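Local coordinates for cell division control protein 53 (Saccharomyces cerevisiae, PDB 3O2P) that scaffolds SCF cullin-RING E3 ubiquitin ligases that mark target proteins for proteasomal degradation, here represented by its C-terminal neddylation domain, at residues B[23-27]-B[50-55]; B[27-31]-B[43-47]. One frame throughout, in Å; residues are numbered along the deposited sequence.

Contact 1: B[23-27]-B[50-55]; sequences FLEAC and QSHQRF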
# COMPACT_ATOMS: atom_id res chain seq x y z
N PHE B 23 26.18 6.39 5.38
CA PHE B 23 27.20 5.37 5.15
C PHE B 23 26.56 4.03 4.79
O PHE B 23 27.00 3.37 3.84
CB PHE B 23 28.13 5.22 6.35
CG PHE B 23 29.06 4.04 6.24
CD1 PHE B 23 30.27 4.16 5.57
CD2 PHE B 23 28.71 2.82 6.77
CE1 PHE B 23 31.12 3.06 5.45
CE2 PHE B 23 29.54 1.72 6.66
CZ PHE B 23 30.75 1.84 5.99
N LEU B 24 25.53 3.63 5.52
CA LEU B 24 24.91 2.33 5.31
C LEU B 24 24.16 2.27 3.98
O LEU B 24 24.09 1.21 3.36
CB LEU B 24 23.95 1.97 6.45
CG LEU B 24 24.56 1.71 7.82
CD1 LEU B 24 23.48 1.66 8.90
CD2 LEU B 24 25.39 0.44 7.78
N GLU B 25 23.60 3.40 3.56
CA GLU B 25 22.94 3.44 2.27
C GLU B 25 23.90 3.17 1.12
O GLU B 25 23.56 2.42 0.20
CB GLU B 25 22.19 4.76 2.05
CG GLU B 25 20.88 4.84 2.83
CD GLU B 25 20.10 6.12 2.55
OE1 GLU B 25 20.10 6.57 1.38
OE2 GLU B 25 19.51 6.67 3.50
N ALA B 26 25.09 3.77 1.17
CA ALA B 26 26.08 3.54 0.11
C ALA B 26 26.61 2.11 0.18
O ALA B 26 26.84 1.47 -0.84
CB ALA B 26 27.21 4.52 0.22
N CYS B 27 26.81 1.61 1.40
CA CYS B 27 27.24 0.23 1.56
C CYS B 27 26.23 -0.72 0.90
O CYS B 27 26.61 -1.59 0.13
CB CYS B 27 27.40 -0.10 3.05
SG CYS B 27 28.05 -1.75 3.36
N GLN B 50 30.45 -5.61 6.32
CA GLN B 50 31.24 -4.67 5.53
C GLN B 50 31.31 -3.30 6.19
O GLN B 50 32.18 -2.49 5.87
CB GLN B 50 30.71 -4.54 4.09
CG GLN B 50 30.90 -5.79 3.25
CD GLN B 50 30.61 -5.55 1.78
OE1 GLN B 50 30.87 -4.47 1.26
NE2 GLN B 50 30.08 -6.57 1.10
N SER B 51 30.41 -3.05 7.13
CA SER B 51 30.36 -1.77 7.82
C SER B 51 31.20 -1.82 9.08
O SER B 51 31.53 -0.79 9.66
CB SER B 51 28.93 -1.41 8.20
OG SER B 51 28.13 -1.25 7.05
N HIS B 52 31.52 -3.04 9.50
CA HIS B 52 32.25 -3.25 10.75
C HIS B 52 33.56 -2.46 10.81
O HIS B 52 33.99 -2.05 11.89
CB HIS B 52 32.51 -4.74 10.96
CG HIS B 52 33.09 -5.07 12.29
ND1 HIS B 52 34.39 -5.52 12.44
CD2 HIS B 52 32.56 -5.01 13.53
CE1 HIS B 52 34.63 -5.73 13.72
NE2 HIS B 52 33.54 -5.43 14.41
N GLN B 53 34.19 -2.26 9.66
CA GLN B 53 35.42 -1.47 9.59
C GLN B 53 35.19 -0.09 10.21
O GLN B 53 36.05 0.43 10.92
CB GLN B 53 35.86 -1.30 8.14
CG GLN B 53 35.52 0.07 7.57
CD GLN B 53 35.53 0.12 6.07
OE1 GLN B 53 36.42 -0.43 5.42
NE2 GLN B 53 34.54 0.80 5.49
N ARG B 54 34.03 0.49 9.92
CA ARG B 54 33.71 1.87 10.26
C ARG B 54 33.04 1.97 11.63
O ARG B 54 33.48 2.72 12.50
CB ARG B 54 32.81 2.46 9.18
CG ARG B 54 32.60 3.96 9.25
CD ARG B 54 33.82 4.73 8.76
NE ARG B 54 33.98 4.65 7.31
CZ ARG B 54 33.40 5.48 6.45
NH1 ARG B 54 32.60 6.45 6.89
NH2 ARG B 54 33.61 5.34 5.14
N PHE B 55 31.95 1.23 11.81
CA PHE B 55 31.26 1.22 13.08
C PHE B 55 30.41 -0.04 13.22
O PHE B 55 30.33 -0.84 12.29
CB PHE B 55 30.39 2.48 13.25
CG PHE B 55 29.15 2.46 12.42
CD1 PHE B 55 27.94 2.07 12.97
CD2 PHE B 55 29.18 2.83 11.09
CE1 PHE B 55 26.78 2.05 12.21
CE2 PHE B 55 28.02 2.81 10.31
CZ PHE B 55 26.83 2.42 10.88
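An aromatic-centred, partly buried contact joins F23 and L24, midway along helix 8-35, to S51, R54 and F55 where helix 40-51 gives way to the loop before helix 59-71. With its CG anti to the backbone N (chi1 171°), the F23 ring reaches out to R54 and F55, which approach from the same side of its plane. R54 CB lies over that face, 4.2 Å from the ring centroid, and the arginine chain then bends at chi2 and chi3, which sets one guanidinium face against F23 CE1, 3.4 Å from NH2, the planes 56° apart. At the ring edge, S51 OG comes within 3.3 Å of F23 CE2, while its hydrogen bond goes to C47 O within its own helix. In this winged-helix-like neddylation domain of the cullin, the contact lays the end of helix 40-51 and the residues after it against helix 8-35. F55 meets F23 obliquely, CE2 to F23 CD2 at 3.6 Å, and points its own edge at L24, whose CG is 3.9 Å from F55 CZ. An alanine in place of F23 would probably leave R54 and F55 without their shared partner and the arginine freer to swing. L24 also leans on M61 and A65 of helix 59-71.

Contact 2: B[27-31]-B[43-47]; sequences CIVRI and LVNEC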
# COMPACT_ATOMS: atom_id res chain seq x y z
N CYS B 27 26.81 1.61 1.40
CA CYS B 27 27.24 0.23 1.56
C CYS B 27 26.23 -0.72 0.90
O CYS B 27 26.61 -1.59 0.13
CB CYS B 27 27.40 -0.10 3.05
SG CYS B 27 28.05 -1.75 3.36
N ILE B 28 24.95 -0.53 1.18
CA ILE B 28 23.92 -1.41 0.66
C ILE B 28 23.87 -1.37 -0.88
O ILE B 28 23.75 -2.41 -1.53
CB ILE B 28 22.54 -1.07 1.26
CG1 ILE B 28 22.49 -1.49 2.74
CG2 ILE B 28 21.42 -1.75 0.51
CD1 ILE B 28 21.28 -0.98 3.46
N VAL B 29 23.95 -0.17 -1.44
CA VAL B 29 23.92 0.00 -2.90
C VAL B 29 25.11 -0.71 -3.57
O VAL B 29 24.96 -1.32 -4.63
CB VAL B 29 23.94 1.48 -3.30
CG1 VAL B 29 24.06 1.61 -4.81
CG2 VAL B 29 22.69 2.18 -2.81
N ARG B 30 26.27 -0.62 -2.93
CA ARG B 30 27.48 -1.32 -3.37
C ARG B 30 27.24 -2.83 -3.44
O ARG B 30 27.47 -3.46 -4.47
CB ARG B 30 28.62 -1.02 -2.38
CG ARG B 30 29.99 -0.84 -3.01
CD ARG B 30 31.03 -0.47 -1.95
NE ARG B 30 30.69 0.78 -1.26
CZ ARG B 30 30.70 0.94 0.06
NH1 ARG B 30 31.04 -0.06 0.87
NH2 ARG B 30 30.37 2.12 0.59
N ILE B 31 26.77 -3.40 -2.34
CA ILE B 31 26.48 -4.83 -2.30
C ILE B 31 25.48 -5.24 -3.39
O ILE B 31 25.74 -6.14 -4.20
CB ILE B 31 25.94 -5.25 -0.93
CG1 ILE B 31 27.02 -5.07 0.15
CG2 ILE B 31 25.41 -6.67 -0.96
CD1 ILE B 31 26.49 -5.08 1.59
N LEU B 43 21.51 -9.81 2.93
CA LEU B 43 21.89 -8.41 2.73
C LEU B 43 22.25 -7.76 4.06
O LEU B 43 23.28 -7.10 4.17
CB LEU B 43 20.76 -7.61 2.07
CG LEU B 43 20.98 -6.09 1.98
CD1 LEU B 43 22.29 -5.77 1.25
CD2 LEU B 43 19.79 -5.41 1.29
N VAL B 44 21.40 -7.95 5.06
CA VAL B 44 21.60 -7.33 6.36
C VAL B 44 22.92 -7.80 6.96
O VAL B 44 23.71 -7.00 7.43
CB VAL B 44 20.45 -7.65 7.34
CG1 VAL B 44 20.84 -7.23 8.76
CG2 VAL B 44 19.15 -6.97 6.89
N ASN B 45 23.15 -9.11 6.92
CA ASN B 45 24.41 -9.68 7.42
C ASN B 45 25.62 -9.13 6.68
O ASN B 45 26.60 -8.74 7.28
CB ASN B 45 24.37 -11.21 7.35
CG ASN B 45 23.55 -11.80 8.46
OD1 ASN B 45 23.32 -11.13 9.46
ND2 ASN B 45 23.11 -13.05 8.30
N GLU B 46 25.54 -9.09 5.36
CA GLU B 46 26.65 -8.59 4.57
C GLU B 46 26.90 -7.12 4.90
O GLU B 46 28.05 -6.71 5.10
CB GLU B 46 26.39 -8.80 3.07
CG GLU B 46 27.63 -8.53 2.20
CD GLU B 46 28.85 -9.34 2.64
OE1 GLU B 46 28.68 -10.45 3.20
OE2 GLU B 46 29.98 -8.87 2.41
N CYS B 47 25.84 -6.33 4.94
CA CYS B 47 26.00 -4.90 5.22
C CYS B 47 26.68 -4.64 6.57
O CYS B 47 27.54 -3.77 6.69
CB CYS B 47 24.66 -4.18 5.17
SG CYS B 47 24.80 -2.45 5.61
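Within the three-helix part of the winged-helix (HTH-clan) neddylation domain, this contact is the buried apolar face between helices 8-35 and 40-51. I28 and I31, with C27, face L43, E46 and C47. The local axes are 10.0 Å apart at closest approach, and their directions differ by 116°. I31 CD1 sits 3.6 Å from C47 N, against the backbone of helix 40-51, and also touches the aliphatic CG of E46 at 3.7 Å. The other branch of I31, CG2, meets L43 CD1 at 3.9 Å. L43 holds CG anti to the backbone N (chi1 172°), sending its two methyls toward the isoleucines; CD2 lies 4.1 Å from I28 CG2, the two side chains crossing at about a right angle. C47 SG rests on I28 CG1 at 3.8 Å and lies 4.0 Å from C27 SG, too far for a disulfide, so the two sulfurs simply pack as apolar atoms. The E46 carboxylate takes no part in this packing: OE2 accepts a hydrogen bond from Q50 NE2 one turn on. Beyond the pair, I28 continues onto A65, I66 and L69 of helix 59-71, while L43 touches Y84 of strand 83-86, tying the interface to that helix and the sheet.

Contacts 1 and 2 are successive parts of one interface between helices 8-35 and 40-51, with centres 8 Å apart. C27 belongs to both: its SG lies 3.9 Å from Q50 CB in contact 1 and faces C47 in contact 2. Two further pairs close the seam, L24 CD2 with C47 SG at 3.7 Å and Q50 NE2 with I31 CG1 at 3.5 Å. From contact 2 to contact 1 the character changes from buried aliphatic and sulfur packing to a more exposed aromatic and arginine edge. K33, the NEDD8 attachment lysine inferred by similarity, follows closely after 27-31 on helix 8-35; no NEDD8 is attached here.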